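Local coordinates for protein putative deoxyribonuclease yjjV (Escherichia coli, PDB 1ZZM) that probably hydrolyses ester bonds as a TatD-type, metal-dependent hydrolase that binds two divalent metal cations per subunit, at residues L25-Q30 with R222-A227; P15-D20 with T206-M211. All blocks are in the same frame, centred on the assembly; numbering follows the deposited sequence.

In the fold
Both contacts join the beginning of the TIM-barrel chain to its last quarter, and they touch each other: Pro223 and Arg222 of interaction 1 pack on Phe17 and Pro16 of interaction 2. Interaction 1 ties helix 21-30 to the residues leading into helix 226-236 on the outside of the barrel; its charged side chains lie toward the surface, over a small buried apolar layer. Interaction 2 lies in the loops that follow strands 5-7 and 202-204, next to the metal site, and is apolar, built from prolines, an alanine and a buried phenylalanine. Charge and a bridging water thus serve the outer contact, ring and methyl packing the one beside the metal site.

Interaction 1. Residues L25-Q30 with R222-A227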
loop_
_atom_site.group_PDB
_atom_site.type_symbol
_atom_site.label_atom_id
_atom_site.label_comp_id
_atom_site.label_asym_id
_atom_site.label_seq_id
_atom_site.Cartn_x
_atom_site.Cartn_y
_atom_site.Cartn_z
ATOM N N LEU A 25 18.104 3.079 0.980
ATOM C CA LEU A 25 17.948 1.629 1.014
ATOM C C LEU A 25 18.812 1.024 2.115
ATOM O O LEU A 25 18.398 0.043 2.735
ATOM C CB LEU A 25 18.301 1.001 -0.341
ATOM C CG LEU A 25 17.236 1.246 -1.422
ATOM C CD1 LEU A 25 17.798 0.927 -2.794
ATOM C CD2 LEU A 25 16.029 0.359 -1.159
ATOM N N GLN A 26 20.000 1.582 2.378
ATOM C CA GLN A 26 20.834 1.018 3.455
ATOM C C GLN A 26 20.199 1.289 4.821
ATOM O O GLN A 26 20.213 0.426 5.698
ATOM C CB GLN A 26 22.267 1.591 3.446
ATOM C CG GLN A 26 23.008 1.468 2.109
ATOM C CD GLN A 26 24.262 2.354 2.030
ATOM O OE1 GLN A 26 24.323 3.425 2.650
ATOM N NE2 GLN A 26 25.254 1.921 1.247
ATOM N N ARG A 27 19.638 2.481 5.009
ATOM C CA ARG A 27 18.996 2.787 6.279
ATOM C C ARG A 27 17.813 1.832 6.497
ATOM O O ARG A 27 17.566 1.396 7.616
ATOM C CB ARG A 27 18.524 4.245 6.317
ATOM C CG ARG A 27 19.672 5.262 6.309
ATOM C CD ARG A 27 19.183 6.692 6.092
ATOM N NE ARG A 27 18.371 7.232 7.194
ATOM C CZ ARG A 27 18.022 8.520 7.303
ATOM N NH1 ARG A 27 18.404 9.392 6.375
ATOM N NH2 ARG A 27 17.333 8.958 8.368
ATOM N N ALA A 28 17.102 1.509 5.423
ATOM C CA ALA A 28 15.971 0.595 5.493
ATOM C C ALA A 28 16.484 -0.794 5.819
ATOM O O ALA A 28 15.986 -1.465 6.729
ATOM C CB ALA A 28 15.200 0.563 4.150
ATOM N N ALA A 29 17.505 -1.226 5.095
ATOM C CA ALA A 29 18.020 -2.575 5.327
ATOM C C ALA A 29 18.540 -2.780 6.747
ATOM O O ALA A 29 18.238 -3.787 7.381
ATOM C CB ALA A 29 19.110 -2.887 4.343
ATOM N N GLN A 30 19.347 -1.853 7.240
ATOM C CA GLN A 30 19.870 -2.029 8.580
ATOM C C GLN A 30 18.749 -2.143 9.616
ATOM O O GLN A 30 18.952 -2.746 10.664
ATOM C CB GLN A 30 20.832 -0.902 8.955
ATOM C CG GLN A 30 20.269 0.504 8.892
ATOM C CD GLN A 30 21.212 1.514 9.554
ATOM O OE1 GLN A 30 22.409 1.231 9.728
ATOM N NE2 GLN A 30 20.680 2.698 9.920
ATOM N N ARG A 222 9.972 7.561 6.806
ATOM C CA ARG A 222 10.950 6.814 6.023
ATOM C C ARG A 222 10.625 5.328 6.176
ATOM O O ARG A 222 10.071 4.912 7.188
ATOM C CB ARG A 222 12.371 7.119 6.544
ATOM C CG ARG A 222 12.751 8.594 6.490
ATOM C CD ARG A 222 14.253 8.758 6.810
ATOM N NE ARG A 222 15.094 8.054 5.848
ATOM C CZ ARG A 222 15.563 8.590 4.725
ATOM N NH1 ARG A 222 15.291 9.845 4.436
ATOM N NH2 ARG A 222 16.283 7.859 3.871
ATOM N N PRO A 223 10.969 4.507 5.172
ATOM C CA PRO A 223 10.658 3.072 5.259
ATOM C C PRO A 223 11.225 2.313 6.445
ATOM O O PRO A 223 10.616 1.336 6.882
ATOM C CB PRO A 223 11.117 2.525 3.893
ATOM C CG PRO A 223 12.246 3.490 3.521
ATOM C CD PRO A 223 11.685 4.833 3.926
ATOM N N GLU A 224 12.353 2.757 7.006
ATOM C CA GLU A 224 12.889 2.044 8.160
ATOM C C GLU A 224 11.911 2.123 9.333
ATOM O O GLU A 224 12.006 1.335 10.265
ATOM C CB GLU A 224 14.273 2.599 8.594
ATOM C CG GLU A 224 14.304 4.092 8.756
ATOM C CD GLU A 224 14.648 4.802 7.467
ATOM O OE1 GLU A 224 14.216 4.345 6.384
ATOM O OE2 GLU A 224 15.353 5.829 7.521
ATOM N N GLN A 225 10.978 3.072 9.285
ATOM C CA GLN A 225 10.012 3.219 10.359
ATOM C C GLN A 225 9.065 2.025 10.387
ATOM O O GLN A 225 8.310 1.873 11.333
ATOM C CB GLN A 225 9.233 4.543 10.222
ATOM C CG GLN A 225 10.092 5.807 10.528
ATOM C CD GLN A 225 10.360 5.940 12.007
ATOM O OE1 GLN A 225 11.003 5.081 12.610
ATOM N NE2 GLN A 225 9.838 7.004 12.612
ATOM N N ALA A 226 9.115 1.169 9.366
ATOM C CA ALA A 226 8.264 -0.011 9.383
ATOM C C ALA A 226 8.642 -0.872 10.597
ATOM O O ALA A 226 7.788 -1.539 11.178
ATOM C CB ALA A 226 8.424 -0.824 8.093
ATOM N N ALA A 227 9.930 -0.879 10.950
ATOM C CA ALA A 227 10.412 -1.674 12.096
ATOM C C ALA A 227 9.773 -1.181 13.385
ATOM O O ALA A 227 9.491 -1.976 14.299
ATOM C CB ALA A 227 11.951 -1.582 12.216
HETATM O O HOH W 1 17.247 6.101 9.559
#
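The guanidinium groups of Arg27 and Arg222 lie flat on one another, their planes 6° apart and their centres separated by 3.6 Å, while the two side chains cross at about a right angle. Arg222 NE sits over the middle of the Arg27 group, 3.3 Å from Arg27 CZ; in return Arg27 NH1 sits over the centre of the Arg222 group. Two like charges stacked this closely would be expected to repel, and Glu224 probably offsets this by placing OE2 beside both. Glu224 CG stands between the backbone N and the carbonyl carbon (chi1 50°), and a bend at chi2 (-89°) sets CD back toward the two arginines. Arg222 NE donates to Glu224 OE2 at 2.8 Å on the syn side, with the oxygen close to the guanidinium plane. The bridge from Arg27 NE to Glu224 OE2 is longer, 3.3 Å, and purely electrostatic, since the oxygen lies well out of the guanidinium plane. A water in the plane of the Arg27 group completes the link, accepting from Arg27 NE and donating to Glu224 OE2. This salt-bridge network joins the outer helix 21-30 of the TIM barrel to the segment that leads into helix 226-236. An alanine in place of Arg222 would probably leave one face of the Arg27 guanidinium without its stacking partner and Glu224 OE2 without its short bond. Beneath the charges, Ala28 CB meets Pro223 CG at 4.2 Å, and both residues also rest on Ile36 of strand 33-39. Ala28 CA lies 4.1 Å from Glu224 CB.

Interaction 2. Residues P15-D20 with T206-M211; sequences PPFSGD and TDAPDM
Two loops of the TIM barrel, following strands 5-7 and 202-204, meet here beside the metal site; the second carries Asp207, a zinc ligand together with His9, His11 and Glu97. Pro209, preceded by a cis peptide bond, fits against the 15-17 stretch. Its CG lies 3.5 Å from the carbonyl oxygen of Pro15, and its CB is 4.0 Å from CD of Pro16, itself preceded by a cis peptide bond. The buried Phe17 reaches the same loop with the far end of its ring: Pro209 N is at the edge, near the ring plane, and Pro209 CD is 3.9 Å from Phe17 CE2. Pro16 CD covers one face of that ring, offset toward the rim, and the same atom touches Pro209 CB. Phe17 also opens a type II turn closed by the bond from Asp20 N to Phe17 O. Pro209 and Asp210 line the pocket that holds a polyethylene glycol fragment. On the 206-211 side an ST turn shapes the backbone, Ala208 N donating to Thr206 OG1 at 2.9 Å, and Thr206 OG1 also bonds to Asp7. The methyl of Ala208 approaches the ring obliquely, its CB 3.9 Å from Phe17 CZ.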
loop_
_atom_site.group_PDB
_atom_site.type_symbol
_atom_site.label_atom_id
_atom_site.label_comp_id
_atom_site.label_asym_id
_atom_site.label_seq_id
_atom_site.Cartn_x
_atom_site.Cartn_y
_atom_site.Cartn_z
ATOM N N PRO A 15 10.645 12.815 -2.782
ATOM C CA PRO A 15 11.630 13.311 -1.807
ATOM C C PRO A 15 11.189 12.774 -0.441
ATOM O O PRO A 15 9.990 12.662 -0.177
ATOM C CB PRO A 15 11.451 14.845 -1.860
ATOM C CG PRO A 15 10.840 15.106 -3.222
ATOM C CD PRO A 15 9.881 13.927 -3.388
ATOM N N PRO A 16 12.121 12.542 0.491
ATOM C CA PRO A 16 13.574 12.727 0.462
ATOM C C PRO A 16 14.382 11.582 -0.148
ATOM O O PRO A 16 15.618 11.641 -0.157
ATOM C CB PRO A 16 13.903 12.915 1.941
ATOM C CG PRO A 16 13.025 11.890 2.581
ATOM C CD PRO A 16 11.682 12.061 1.814
ATOM N N PHE A 17 13.715 10.561 -0.696
ATOM C CA PHE A 17 14.445 9.402 -1.234
ATOM C C PHE A 17 15.016 9.579 -2.634
ATOM O O PHE A 17 16.040 8.963 -2.992
ATOM C CB PHE A 17 13.527 8.161 -1.196
ATOM C CG PHE A 17 12.677 8.100 0.035
ATOM C CD1 PHE A 17 13.257 7.906 1.286
ATOM C CD2 PHE A 17 11.305 8.330 -0.043
ATOM C CE1 PHE A 17 12.486 7.955 2.448
ATOM C CE2 PHE A 17 10.519 8.377 1.108
ATOM C CZ PHE A 17 11.105 8.196 2.360
ATOM N N SER A 18 14.346 10.403 -3.432
ATOM C CA SER A 18 14.752 10.635 -4.804
ATOM C C SER A 18 16.142 11.244 -4.788
ATOM O O SER A 18 16.357 12.256 -4.120
ATOM C CB SER A 18 13.761 11.596 -5.480
ATOM O OG SER A 18 14.124 11.777 -6.841
ATOM N N GLY A 19 17.079 10.623 -5.502
ATOM C CA GLY A 19 18.448 11.117 -5.539
ATOM C C GLY A 19 19.286 10.683 -4.355
ATOM O O GLY A 19 20.474 11.005 -4.278
ATOM N N ASP A 20 18.680 9.973 -3.408
ATOM C CA ASP A 20 19.397 9.504 -2.217
ATOM C C ASP A 20 19.020 8.047 -1.982
ATOM O O ASP A 20 18.981 7.586 -0.838
ATOM C CB ASP A 20 19.005 10.351 -0.981
ATOM C CG ASP A 20 19.840 10.013 0.266
ATOM O OD1 ASP A 20 21.068 9.830 0.118
ATOM O OD2 ASP A 20 19.283 9.954 1.392
ATOM N N THR A 206 4.591 1.784 5.574
ATOM C CA THR A 206 4.805 3.121 6.151
ATOM C C THR A 206 4.051 4.251 5.428
ATOM O O THR A 206 3.672 5.248 6.052
ATOM C CB THR A 206 6.285 3.606 6.129
ATOM O OG1 THR A 206 6.747 3.651 4.768
ATOM C CG2 THR A 206 7.191 2.702 7.013
ATOM N N ASP A 207 3.841 4.093 4.123
ATOM C CA ASP A 207 3.282 5.127 3.251
ATOM C C ASP A 207 4.281 6.306 3.257
ATOM O O ASP A 207 3.912 7.452 3.000
ATOM C CB ASP A 207 1.876 5.632 3.666
ATOM C CG ASP A 207 1.190 6.447 2.542
ATOM O OD1 ASP A 207 1.596 6.329 1.369
ATOM O OD2 ASP A 207 0.233 7.199 2.802
ATOM N N ALA A 208 5.551 6.033 3.556
ATOM C CA ALA A 208 6.543 7.129 3.562
ATOM C C ALA A 208 6.587 7.789 2.186
ATOM O O ALA A 208 6.499 7.121 1.158
ATOM C CB ALA A 208 7.943 6.598 3.939
ATOM N N PRO A 209 6.846 9.104 2.141
ATOM C CA PRO A 209 7.118 10.028 3.239
ATOM C C PRO A 209 5.920 10.530 4.032
ATOM O O PRO A 209 6.088 11.324 4.950
ATOM C CB PRO A 209 7.867 11.158 2.523
ATOM C CG PRO A 209 7.077 11.277 1.291
ATOM C CD PRO A 209 6.887 9.817 0.854
ATOM N N ASP A 210 4.712 10.101 3.694
ATOM C CA ASP A 210 3.556 10.585 4.474
ATOM C C ASP A 210 3.314 9.706 5.709
ATOM O O ASP A 210 4.089 8.774 5.962
ATOM C CB ASP A 210 2.303 10.624 3.590
ATOM C CG ASP A 210 2.471 11.538 2.373
ATOM O OD1 ASP A 210 3.263 12.513 2.442
ATOM O OD2 ASP A 210 1.793 11.302 1.346
ATOM N N MET A 211 2.254 10.017 6.466
ATOM C CA MET A 211 1.881 9.272 7.675
ATOM C C MET A 211 3.022 9.100 8.710
ATOM O O MET A 211 3.341 7.989 9.135
ATOM C CB MET A 211 1.279 7.901 7.258
ATOM C CG MET A 211 0.019 8.026 6.309
ATOM S SD MET A 211 -0.899 6.475 5.757
ATOM C CE MET A 211 -2.033 6.228 7.140
#